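Local structure of probable TonB-dependent receptor (4K3F) at residues Ala8-Pro11 and Val12-Glu16; Asp208-Ala211 and Met212-Ala216; Leu219-Ala222 and Glu223-Gln226; Val201-Pro204 and Asp205-Asp208; Ala87-Ser90 and Lys91-Lys94. The protein probably binds methionine in the periplasm as a lipid-anchored receptor of the NlpA lipoprotein family, handing it to a transport system. All coordinates share one frame; numbering follows the deposited sequence.

Contact 1 of 5, residues Ala8-Pro11 and Val12-Glu16; sequences AATP and VPHAE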
loop_
_atom_site.group_PDB
_atom_site.type_symbol
_atom_site.label_atom_id
_atom_site.label_comp_id
_atom_site.label_asym_id
_atom_site.label_seq_id
_atom_site.Cartn_x
_atom_site.Cartn_y
_atom_site.Cartn_z
ATOM N N ALA A 8 -8.382 11.267 5.164
ATOM C CA ALA A 8 -8.559 10.668 3.834
ATOM C C ALA A 8 -8.007 9.246 3.824
ATOM O O ALA A 8 -6.917 8.992 4.351
ATOM C CB ALA A 8 -7.796 11.480 2.814
ATOM N N ALA A 9 -8.704 8.332 3.164
ATOM C CA ALA A 9 -8.291 6.929 3.145
ATOM C C ALA A 9 -8.720 6.225 1.886
ATOM O O ALA A 9 -9.761 6.576 1.327
ATOM C CB ALA A 9 -8.901 6.207 4.315
ATOM N N THR A 10 -7.946 5.236 1.454
ATOM C CA THR A 10 -8.392 4.339 0.378
ATOM C C THR A 10 -9.447 3.392 0.991
ATOM O O THR A 10 -9.550 3.193 2.215
ATOM C CB THR A 10 -7.222 3.535 -0.267
ATOM O OG1 THR A 10 -6.306 3.143 0.776
ATOM C CG2 THR A 10 -6.464 4.427 -1.251
ATOM N N PRO A 11 -10.324 2.851 0.153
ATOM C CA PRO A 11 -11.512 2.219 0.745
ATOM C C PRO A 11 -11.240 0.930 1.512
ATOM O O PRO A 11 -11.859 0.706 2.545
ATOM C CB PRO A 11 -12.372 1.895 -0.487
ATOM C CG PRO A 11 -11.945 2.873 -1.500
ATOM C CD PRO A 11 -10.470 3.008 -1.301
ATOM N N VAL A 12 -10.298 0.115 1.030
ATOM C CA VAL A 12 -10.058 -1.205 1.616
ATOM C C VAL A 12 -8.559 -1.464 1.635
ATOM O O VAL A 12 -7.931 -1.426 0.590
ATOM C CB VAL A 12 -10.756 -2.362 0.827
ATOM C CG1 VAL A 12 -10.506 -3.708 1.490
ATOM C CG2 VAL A 12 -12.250 -2.140 0.676
ATOM N N PRO A 13 -7.983 -1.747 2.807
ATOM C CA PRO A 13 -8.581 -1.878 4.130
ATOM C C PRO A 13 -8.774 -0.593 4.906
ATOM O O PRO A 13 -9.442 -0.615 5.942
ATOM C CB PRO A 13 -7.561 -2.762 4.865
ATOM C CG PRO A 13 -6.263 -2.323 4.307
ATOM C CD PRO A 13 -6.559 -2.171 2.825
ATOM N N HIS A 14 -8.201 0.523 4.427
ATOM C CA HIS A 14 -7.994 1.677 5.294
ATOM C C HIS A 14 -9.268 2.291 5.841
ATOM O O HIS A 14 -9.391 2.514 7.036
ATOM C CB HIS A 14 -7.132 2.730 4.580
ATOM C CG HIS A 14 -5.878 2.158 4.013
ATOM N ND1 HIS A 14 -5.872 1.292 2.938
ATOM C CD2 HIS A 14 -4.597 2.262 4.421
ATOM C CE1 HIS A 14 -4.629 0.910 2.699
ATOM N NE2 HIS A 14 -3.833 1.488 3.582
ATOM N N ALA A 15 -10.235 2.555 4.977
ATOM C CA ALA A 15 -11.473 3.186 5.436
ATOM C C ALA A 15 -12.309 2.213 6.288
ATOM O O ALA A 15 -13.006 2.618 7.222
ATOM C CB ALA A 15 -12.273 3.742 4.261
ATOM N N GLU A 16 -12.176 0.917 6.020
ATOM C CA GLU A 16 -12.859 -0.094 6.836
ATOM C C GLU A 16 -12.268 -0.053 8.259
ATOM O O GLU A 16 -12.993 -0.044 9.240
ATOM C CB GLU A 16 -12.718 -1.483 6.217
ATOM C CG GLU A 16 -13.318 -1.591 4.820
ATOM C CD GLU A 16 -13.424 -3.029 4.297
ATOM O OE1 GLU A 16 -12.522 -3.841 4.533
ATOM O OE2 GLU A 16 -14.391 -3.315 3.579
#
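The side chains of Thr10 and His14 run alongside each other in one direction, where strand 3-9 gives way to helix 11-26. Thr10 OG1 comes to 2.9 Å from His14 ND1, meeting the imidazole obliquely. His14 CG is opposite the carbonyl carbon (chi1 -51°), which lays the ring alongside the threonine. NE2, at the far end of the ring, is hydrogen-bonded to Asn198, and the side chain touches the bound selenomethionine; histidine suits a place where a flat ring must both anchor itself through a nitrogen and border the ligand.

The tight part lies beneath. Ala9 CB rests 3.9 Å from His14 CB and 4.2 Å from Ala15 CB, and the small alanine side chains allow the strand end and the first helical turn to lie close. Thr10 O takes the N-H of Ala15 at 2.9 Å. This five-residue span accompanies a wider pi-type turn and the cis peptide before Pro13, which has no N-H to give.

The outer side is looser and partly exposed. Pro11 CB meets Val12 CG2 at 4.2 Å, and the bond from Glu16 N to Pro11 O is weak at 3.5 Å. The Glu16 carboxylate bonds Tyr232 OH through OE1.

This junction opens the beta-alpha-beta unit made by strand 3-9, helix 11-26 and strand 30-36: Ala15 packs on Ile34 of that last strand, while Val12 faces Leu176 of helix 172-177 and Tyr232 of helix 222-232.

Contact 2 of 5, residues Asp208-Ala211 and Met212-Ala216; sequences DSDA and MQKLA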
loop_
_atom_site.group_PDB
_atom_site.type_symbol
_atom_site.label_atom_id
_atom_site.label_comp_id
_atom_site.label_asym_id
_atom_site.label_seq_id
_atom_site.Cartn_x
_atom_site.Cartn_y
_atom_site.Cartn_z
ATOM N N ASP A 208 1.199 15.876 16.787
ATOM C CA ASP A 208 1.250 15.737 18.235
ATOM C C ASP A 208 0.070 16.390 18.920
ATOM O O ASP A 208 0.112 16.700 20.115
ATOM C CB ASP A 208 2.566 16.295 18.740
ATOM C CG ASP A 208 3.763 15.494 18.200
ATOM O OD1 ASP A 208 3.750 14.299 18.396
ATOM O OD2 ASP A 208 4.646 16.074 17.567
ATOM N N SER A 209 -1.014 16.526 18.182
ATOM C CA SER A 209 -2.269 17.005 18.772
ATOM C C SER A 209 -2.937 15.895 19.578
ATOM O O SER A 209 -2.685 14.722 19.375
ATOM C CB SER A 209 -3.186 17.527 17.657
ATOM O OG SER A 209 -3.651 16.494 16.800
ATOM N N ASP A 210 -3.750 16.286 20.540
ATOM C CA ASP A 210 -4.489 15.316 21.344
ATOM C C ASP A 210 -5.287 14.337 20.473
ATOM O O ASP A 210 -5.239 13.124 20.667
ATOM C CB ASP A 210 -5.413 16.054 22.313
ATOM C CG ASP A 210 -6.214 15.101 23.194
ATOM O OD1 ASP A 210 -5.607 14.495 24.063
ATOM O OD2 ASP A 210 -7.434 14.953 22.973
ATOM N N ALA A 211 -6.045 14.845 19.524
ATOM C CA ALA A 211 -6.905 13.993 18.713
ATOM C C ALA A 211 -6.092 13.043 17.858
ATOM O O ALA A 211 -6.434 11.842 17.729
ATOM C CB ALA A 211 -7.770 14.850 17.810
HETATM N N MSE A 212 -5.000 13.569 17.269
HETATM C CA MSE A 212 -4.150 12.716 16.454
HETATM C C MSE A 212 -3.570 11.585 17.279
HETATM O O MSE A 212 -3.474 10.432 16.812
HETATM C CB MSE A 212 -3.066 13.521 15.756
HETATM C CG MSE A 212 -2.410 12.787 14.584
HETATM SE SE MSE A 212 -3.582 12.585 13.024
HETATM C CE MSE A 212 -3.752 14.508 12.703
ATOM N N GLN A 213 -3.150 11.888 18.501
ATOM C CA GLN A 213 -2.548 10.874 19.344
ATOM C C GLN A 213 -3.566 9.808 19.722
ATOM O O GLN A 213 -3.204 8.622 19.801
ATOM C CB GLN A 213 -1.982 11.461 20.639
ATOM C CG GLN A 213 -0.770 12.378 20.487
ATOM C CD GLN A 213 -0.305 12.990 21.855
ATOM O OE1 GLN A 213 -1.064 13.092 22.844
ATOM N NE2 GLN A 213 0.959 13.378 21.900
ATOM N N LYS A 214 -4.798 10.226 19.994
ATOM C CA LYS A 214 -5.857 9.254 20.346
ATOM C C LYS A 214 -6.097 8.347 19.151
ATOM O O LYS A 214 -6.229 7.148 19.336
ATOM C CB LYS A 214 -7.102 9.983 20.736
ATOM C CG LYS A 214 -7.009 10.588 22.124
ATOM C CD LYS A 214 -8.164 11.492 22.456
ATOM C CE LYS A 214 -8.137 11.896 23.937
ATOM N NZ LYS A 214 -9.112 12.986 24.120
ATOM N N LEU A 215 -6.171 8.901 17.933
ATOM C CA LEU A 215 -6.325 8.031 16.750
ATOM C C LEU A 215 -5.183 7.053 16.609
ATOM O O LEU A 215 -5.405 5.867 16.378
ATOM C CB LEU A 215 -6.470 8.843 15.464
ATOM C CG LEU A 215 -6.583 8.053 14.131
ATOM C CD1 LEU A 215 -7.725 7.059 14.068
ATOM C CD2 LEU A 215 -6.713 9.006 12.948
ATOM N N ALA A 216 -3.938 7.554 16.697
ATOM C CA ALA A 216 -2.755 6.700 16.618
ATOM C C ALA A 216 -2.823 5.530 17.638
ATOM O O ALA A 216 -2.539 4.374 17.306
ATOM C CB ALA A 216 -1.469 7.531 16.791
HETATM O O HOH W 1 2.436 12.569 19.986
HETATM O O HOH W 2 -3.793 12.288 23.723
#
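The carboxylate of Asp210 meets the ammonium of Lys214 one helical turn on: NZ lies 2.8 Å from OD2, on its syn lone pair, in a salt bridge. CE, at 3.6 Å from OD1, brings the aliphatic chain against the same flat group. The Asp210 side chain reaches there because CG is anti to the backbone N (chi1 -180°), and the extended lysine crosses it obliquely. Glu3 is close to OD2 as well, so the lysine, which also bonds Glu28 O, probably offsets two acids.

The Gln213 amide has water at both ends. The water that donates to Asp208 OD1 at 2.7 Å sits unusually close to NE2, which leaves that link doubtful in detail. A second water lies 3.0 Å from OE1 and 2.9 Å from Asp210 OD1, its protons shared among several acceptors.

Beneath these polar groups the backbone starts its regular bonding: Gln213 N reaches Ser209 O at 3.0 Å. Ser209 OG accepts from Met212 N at 3.3 Å and donates its own hydrogen bond to Asn206 O. The whole is a serine N-cap with an i to i+4 salt bridge at the start of helix 210-218, whose apolar side, Met212 (a selenomethionine here) and Leu215, packs on the sheet against Leu5 and Leu200.

Contact 3 of 5, residues Leu219-Ala222 and Glu223-Gln226; sequences LHSA and EIKQ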
loop_
_atom_site.group_PDB
_atom_site.type_symbol
_atom_site.label_atom_id
_atom_site.label_comp_id
_atom_site.label_asym_id
_atom_site.label_seq_id
_atom_site.Cartn_x
_atom_site.Cartn_y
_atom_site.Cartn_z
ATOM N N LEU A 219 -5.400 2.924 16.757
ATOM C CA LEU A 219 -4.953 2.108 15.622
ATOM C C LEU A 219 -3.943 1.052 16.027
ATOM O O LEU A 219 -3.583 0.237 15.191
ATOM C CB LEU A 219 -4.364 2.983 14.509
ATOM C CG LEU A 219 -5.405 3.844 13.778
ATOM C CD1 LEU A 219 -4.746 4.899 12.926
ATOM C CD2 LEU A 219 -6.270 2.988 12.904
ATOM N N HIS A 220 -3.454 1.098 17.277
ATOM C CA HIS A 220 -2.617 0.015 17.850
ATOM C C HIS A 220 -3.396 -0.819 18.864
ATOM O O HIS A 220 -2.799 -1.622 19.584
ATOM C CB HIS A 220 -1.338 0.557 18.490
ATOM C CG HIS A 220 -0.268 0.930 17.514
ATOM N ND1 HIS A 220 1.037 1.150 17.903
ATOM C CD2 HIS A 220 -0.287 1.072 16.162
ATOM C CE1 HIS A 220 1.773 1.446 16.840
ATOM N NE2 HIS A 220 0.991 1.418 15.773
ATOM N N SER A 221 -4.725 -0.664 18.903
ATOM C CA SER A 221 -5.530 -1.312 19.928
ATOM C C SER A 221 -5.661 -2.802 19.623
ATOM O O SER A 221 -5.570 -3.247 18.468
ATOM C CB SER A 221 -6.904 -0.697 20.063
ATOM O OG SER A 221 -7.666 -0.930 18.912
ATOM N N ALA A 222 -5.865 -3.580 20.678
ATOM C CA ALA A 222 -6.146 -5.016 20.524
ATOM C C ALA A 222 -7.382 -5.254 19.672
ATOM O O ALA A 222 -7.432 -6.219 18.897
ATOM C CB ALA A 222 -6.349 -5.640 21.882
ATOM N N GLU A 223 -8.357 -4.337 19.770
ATOM C CA GLU A 223 -9.611 -4.477 19.023
ATOM C C GLU A 223 -9.385 -4.312 17.525
ATOM O O GLU A 223 -9.971 -5.033 16.737
ATOM C CB GLU A 223 -10.635 -3.480 19.546
ATOM C CG GLU A 223 -11.112 -3.810 20.959
ATOM C CD GLU A 223 -10.153 -3.393 22.054
ATOM O OE1 GLU A 223 -9.276 -2.540 21.823
ATOM O OE2 GLU A 223 -10.264 -3.944 23.168
ATOM N N ILE A 224 -8.533 -3.358 17.124
ATOM C CA ILE A 224 -8.260 -3.127 15.706
ATOM C C ILE A 224 -7.415 -4.260 15.163
ATOM O O ILE A 224 -7.589 -4.687 14.030
ATOM C CB ILE A 224 -7.597 -1.747 15.523
ATOM C CG1 ILE A 224 -8.661 -0.686 15.696
ATOM C CG2 ILE A 224 -6.956 -1.633 14.168
ATOM C CD1 ILE A 224 -9.763 -0.747 14.627
ATOM N N LYS A 225 -6.543 -4.812 16.015
ATOM C CA LYS A 225 -5.716 -5.941 15.596
ATOM C C LYS A 225 -6.614 -7.142 15.294
ATOM O O LYS A 225 -6.491 -7.788 14.265
ATOM C CB LYS A 225 -4.660 -6.280 16.655
ATOM C CG LYS A 225 -3.883 -7.549 16.380
ATOM C CD LYS A 225 -2.897 -7.809 17.509
ATOM C CE LYS A 225 -1.539 -7.287 17.159
ATOM N NZ LYS A 225 -0.496 -7.903 18.006
ATOM N N GLN A 226 -7.577 -7.386 16.178
ATOM C CA GLN A 226 -8.519 -8.471 15.980
ATOM C C GLN A 226 -9.315 -8.270 14.700
ATOM O O GLN A 226 -9.510 -9.224 13.935
ATOM C CB GLN A 226 -9.476 -8.578 17.184
ATOM C CG GLN A 226 -10.594 -9.624 17.065
ATOM C CD GLN A 226 -10.075 -11.021 16.819
ATOM O OE1 GLN A 226 -9.119 -11.431 17.466
ATOM N NE2 GLN A 226 -10.705 -11.764 15.884
#
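Ser221 caps the N-terminus of helix 222-232, directly after the short loop that follows helix 210-218. This serine N-cap is a local contact at the protein surface, one side of which is buried against helix 11-26. Ser221 OG accepts the N-H of Ile224 at 3.1 Å, with an N-H...O angle of 155°. The hydroxyl sits between the backbone N and the carbonyl carbon (chi1 67°), a rotation that aims it at the open first turn; it donates in turn to Ala218 O, so one oxygen ties the end of one helix to the start of the next. Serine suits the place because it is short enough to act both ways.

Ser221 O begins the helical bonding by accepting from Lys225 N at 3.1 Å, and a weak bond from Ile224 N joins it. Ala222 O continues the pattern with Gln226 N at 3.0 Å. Glu223 folds back through a bend at chi2, leaving OE1 3.5 Å from Ser221 CB; an acid here would be favoured by the positive end of the helix dipole. The polar end of Gln226 turns away to Glu230.

The apolar side belongs to Leu219 and Ile224, which both lean on Val21 of helix 11-26; their branched aliphatic chains fit this buried side. Ile224 CG1 flanks the capping hydroxyl at 3.4 Å, and its CG2 lies 4.0 Å from Leu219 O, a buried carbonyl oxygen that has no hydrogen-bond partner in the model.

Contact 4 of 5, residues Val201-Pro204 and Asp205-Asp208; sequences VARP and DNKD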
loop_
_atom_site.group_PDB
_atom_site.type_symbol
_atom_site.label_atom_id
_atom_site.label_comp_id
_atom_site.label_asym_id
_atom_site.label_seq_id
_atom_site.Cartn_x
_atom_site.Cartn_y
_atom_site.Cartn_z
ATOM N N VAL A 201 -0.663 9.567 8.378
ATOM C CA VAL A 201 0.183 10.689 7.954
ATOM C C VAL A 201 -0.565 11.960 8.244
ATOM O O VAL A 201 -1.796 12.056 8.038
ATOM C CB VAL A 201 0.538 10.571 6.426
ATOM C CG1 VAL A 201 1.194 11.845 5.898
ATOM C CG2 VAL A 201 1.482 9.397 6.272
ATOM N N ALA A 202 0.162 12.942 8.733
ATOM C CA ALA A 202 -0.445 14.235 9.036
ATOM C C ALA A 202 0.560 15.320 8.790
ATOM O O ALA A 202 1.395 15.159 7.908
ATOM C CB ALA A 202 -0.993 14.197 10.471
ATOM N N ARG A 203 0.468 16.432 9.501
ATOM C CA ARG A 203 1.358 17.570 9.285
ATOM C C ARG A 203 2.136 17.884 10.559
ATOM O O ARG A 203 1.713 17.507 11.638
ATOM C CB ARG A 203 0.507 18.782 8.937
ATOM C CG ARG A 203 -0.232 18.628 7.606
ATOM C CD ARG A 203 -0.862 19.927 7.094
ATOM N NE ARG A 203 -1.764 20.451 8.104
ATOM C CZ ARG A 203 -3.077 20.241 8.171
ATOM N NH1 ARG A 203 -3.746 19.677 7.162
ATOM N NH2 ARG A 203 -3.738 20.692 9.222
ATOM N N PRO A 204 3.235 18.647 10.444
ATOM C CA PRO A 204 3.866 19.099 11.692
ATOM C C PRO A 204 2.930 19.746 12.687
ATOM O O PRO A 204 3.101 19.559 13.891
ATOM C CB PRO A 204 4.947 20.057 11.204
ATOM C CG PRO A 204 5.343 19.464 9.862
ATOM C CD PRO A 204 4.035 19.006 9.260
ATOM N N ASP A 205 1.923 20.482 12.221
ATOM C CA ASP A 205 1.034 21.206 13.098
ATOM C C ASP A 205 0.149 20.331 13.967
ATOM O O ASP A 205 -0.231 20.749 15.073
ATOM C CB ASP A 205 0.202 22.262 12.366
ATOM C CG ASP A 205 -0.740 21.677 11.282
ATOM O OD1 ASP A 205 -1.837 21.114 11.584
ATOM O OD2 ASP A 205 -0.334 21.815 10.094
ATOM N N ASN A 206 -0.160 19.134 13.481
ATOM C CA ASN A 206 -1.135 18.263 14.170
ATOM C C ASN A 206 -0.701 16.863 14.524
ATOM O O ASN A 206 -1.449 16.122 15.151
ATOM C CB ASN A 206 -2.477 18.268 13.437
ATOM C CG ASN A 206 -2.362 17.717 12.024
ATOM O OD1 ASN A 206 -1.318 17.172 11.637
ATOM N ND2 ASN A 206 -3.435 17.809 11.275
ATOM N N LYS A 207 0.502 16.486 14.141
ATOM C CA LYS A 207 0.991 15.164 14.471
ATOM C C LYS A 207 0.879 14.877 15.976
ATOM O O LYS A 207 0.582 13.753 16.361
ATOM C CB LYS A 207 2.455 15.031 14.031
ATOM C CG LYS A 207 3.191 13.844 14.607
ATOM C CD LYS A 207 4.421 13.523 13.801
ATOM C CE LYS A 207 5.279 12.422 14.456
ATOM N NZ LYS A 207 6.352 11.975 13.495
ATOM N N ASP A 208 1.199 15.876 16.787
ATOM C CA ASP A 208 1.250 15.737 18.235
ATOM C C ASP A 208 0.070 16.390 18.920
ATOM O O ASP A 208 0.112 16.700 20.115
ATOM C CB ASP A 208 2.566 16.295 18.740
ATOM C CG ASP A 208 3.763 15.494 18.200
ATOM O OD1 ASP A 208 3.750 14.299 18.396
ATOM O OD2 ASP A 208 4.646 16.074 17.567
HETATM O O HOH W 3 1.796 18.635 16.410
HETATM O O HOH W 4 5.168 18.002 14.951
#
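Arg203 O is the pivot of the turn that ends strand 198-202: it accepts from Lys207 N at 3.0 Å and from Asn206 N at 3.1 Å. The second bond closes a type I beta turn over residues 203-206, and the first widens it into an alpha-turn. Proline suits the second position, since its ring already holds the required phi and no N-H is missed there. Two waters extend the link, each bridging from Pro204 O to Asp208, one at its N and the other at OD2.

On the outside of the turn Arg203 holds Asp205 through NE and NH2, one nitrogen to each oxygen. NE reaches OD2 at 2.8 Å in the guanidinium plane, and NH2 reaches OD1 at 3.1 Å, slightly tilted from it; both oxygens use their syn lone pairs, and the two groups are nearly coplanar. A bend at chi3 (-57°) swings the guanidinium round to the acid. NH1 has its own acceptor, Val47 O.

Asn206 fills the inside. Its ND2 lies over one face of the guanidinium, 3.6 Å from NH2, and donates to Asp53 O. Its OD1 accepts in its carbonyl plane from Arg203 N at 2.9 Å, so the amide serves a donor and an acceptor at once. The small side chain of Ala202 fits beside it, with CB 3.2 Å from Asn206 OD1.

Contact 5 of 5, residues Ala87-Ser90 and Lys91-Lys94; sequences AYSS and KYKK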
loop_
_atom_site.group_PDB
_atom_site.type_symbol
_atom_site.label_atom_id
_atom_site.label_comp_id
_atom_site.label_asym_id
_atom_site.label_seq_id
_atom_site.Cartn_x
_atom_site.Cartn_y
_atom_site.Cartn_z
ATOM N N ALA A 87 1.822 -11.172 -6.821
ATOM C CA ALA A 87 1.818 -11.306 -8.281
ATOM C C ALA A 87 0.649 -12.197 -8.686
ATOM O O ALA A 87 0.491 -13.286 -8.138
ATOM C CB ALA A 87 3.145 -11.897 -8.749
ATOM N N TYR A 88 -0.178 -11.716 -9.616
ATOM C CA TYR A 88 -1.398 -12.365 -10.021
ATOM C C TYR A 88 -1.369 -12.632 -11.504
ATOM O O TYR A 88 -0.706 -11.944 -12.261
ATOM C CB TYR A 88 -2.635 -11.509 -9.670
ATOM C CG TYR A 88 -2.702 -11.130 -8.218
ATOM C CD1 TYR A 88 -2.110 -9.964 -7.756
ATOM C CD2 TYR A 88 -3.338 -11.934 -7.294
ATOM C CE1 TYR A 88 -2.139 -9.621 -6.421
ATOM C CE2 TYR A 88 -3.366 -11.586 -5.958
ATOM C CZ TYR A 88 -2.761 -10.439 -5.519
ATOM O OH TYR A 88 -2.794 -10.075 -4.184
ATOM N N SER A 89 -2.085 -13.670 -11.919
ATOM C CA SER A 89 -2.209 -13.969 -13.332
ATOM C C SER A 89 -3.583 -14.574 -13.620
ATOM O O SER A 89 -4.039 -15.427 -12.892
ATOM C CB SER A 89 -1.151 -14.977 -13.768
ATOM O OG SER A 89 -1.328 -15.330 -15.139
ATOM N N SER A 90 -4.213 -14.127 -14.706
ATOM C CA SER A 90 -5.454 -14.739 -15.138
ATOM C C SER A 90 -5.180 -15.904 -16.086
ATOM O O SER A 90 -6.118 -16.612 -16.428
ATOM C CB SER A 90 -6.383 -13.711 -15.798
ATOM O OG SER A 90 -5.861 -13.303 -17.051
ATOM N N LYS A 91 -3.912 -16.094 -16.482
ATOM C CA LYS A 91 -3.525 -17.019 -17.572
ATOM C C LYS A 91 -2.594 -18.156 -17.132
ATOM O O LYS A 91 -2.527 -19.177 -17.821
ATOM C CB LYS A 91 -2.831 -16.234 -18.703
ATOM C CG LYS A 91 -3.726 -15.189 -19.355
ATOM C CD LYS A 91 -3.078 -14.416 -20.502
ATOM C CE LYS A 91 -3.951 -13.216 -20.862
ATOM N NZ LYS A 91 -3.614 -12.576 -22.165
ATOM N N TYR A 92 -1.854 -17.975 -16.026
ATOM C CA TYR A 92 -0.880 -18.964 -15.556
ATOM C C TYR A 92 -1.065 -19.241 -14.074
ATOM O O TYR A 92 -1.504 -18.366 -13.307
ATOM C CB TYR A 92 0.558 -18.512 -15.894
ATOM C CG TYR A 92 0.746 -18.288 -17.383
ATOM C CD1 TYR A 92 0.846 -19.368 -18.253
ATOM C CD2 TYR A 92 0.751 -17.011 -17.934
ATOM C CE1 TYR A 92 0.993 -19.192 -19.614
ATOM C CE2 TYR A 92 0.862 -16.831 -19.313
ATOM C CZ TYR A 92 0.990 -17.932 -20.140
ATOM O OH TYR A 92 1.108 -17.790 -21.504
ATOM N N LYS A 93 -0.746 -20.473 -13.671
ATOM C CA LYS A 93 -0.993 -20.979 -12.323
ATOM C C LYS A 93 0.267 -20.948 -11.435
ATOM O O LYS A 93 0.169 -20.903 -10.222
ATOM C CB LYS A 93 -1.499 -22.423 -12.423
ATOM N N LYS A 94 1.446 -20.981 -12.051
ATOM C CA LYS A 94 2.706 -20.901 -11.324
ATOM C C LYS A 94 3.750 -20.190 -12.182
ATOM O O LYS A 94 3.630 -20.157 -13.405
ATOM C CB LYS A 94 3.183 -22.293 -10.903
ATOM C CG LYS A 94 3.213 -23.298 -12.015
ATOM C CD LYS A 94 3.686 -24.664 -11.520
ATOM C CE LYS A 94 3.482 -25.720 -12.597
ATOM N NZ LYS A 94 4.261 -26.967 -12.363
HETATM O O HOH W 5 -3.473 -17.937 -11.238
#
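Ser89 OG receives two backbone N-H groups as the chain leaves strand 86-88. Lys91 N donates to Ser89 OG at 3.0 Å (155°). Tyr92 N donates to the same Ser89 OG at 2.8 Å (147°). The hydroxyl lies trans to its own backbone N, with chi1 at 176°, which carries it forward over the chain that curls round it. It also donates to Asp166 O, so three hydrogen bonds hold this one oxygen, two accepted and one donated. Serine suits the place: its short hydroxyl can accept two bonds and donate one.

Water adds to these direct bonds. One molecule sits 3.1 Å from Ser89 O and 2.9 Å from Tyr92 O, spanning the mouth of the turn, although it has more acceptors in reach than protons to offer.

Van der Waals contact is slight by comparison. Ser89 CB lies 3.4 Å from Tyr92 O, and the tyrosine ring approaches the serine hydroxyl obliquely, with CD2 at 3.9 Å. The ring is partly sheltered by Glu97, Pro99 and Asp166, which suits a large side chain with an apolar face. Further out, Lys91 CG passes 3.7 Å from Ser90 OG; the rest of that lysine runs extended at the exposed side, where a long charged chain can stay in solvent.

A serine hydroxyl that accepts from the N-H two residues on defines an ST turn, and here the N-H three residues on joins it. It turns the chain at the end of strand 86-88, in the five-stranded sheet, and its third bond ties it to the loop before strand 167-170.

Overall arrangement
Contact 1 is the one that reaches the ligand: His14 belongs to the selenomethionine pocket, whereas Leu219 of contact 3 stays about 13 Å from that ligand, measured from its side chain. Contacts 2 and 4 share Asp208 and have centres about 9 Å apart; Met212 CE packs 3.6 Å from Ala202 CB, joining helix and strand. Contact 3 follows contact 2 in the chain, its centre about 16 Å away. These four gather round the six-stranded sheet. Contact 5 lies on the five-stranded sheet, its centre about 27 Å from that of contact 1 and about 42 Å from that of contact 2, consistent with the two-lobed fold of periplasmic binding proteins.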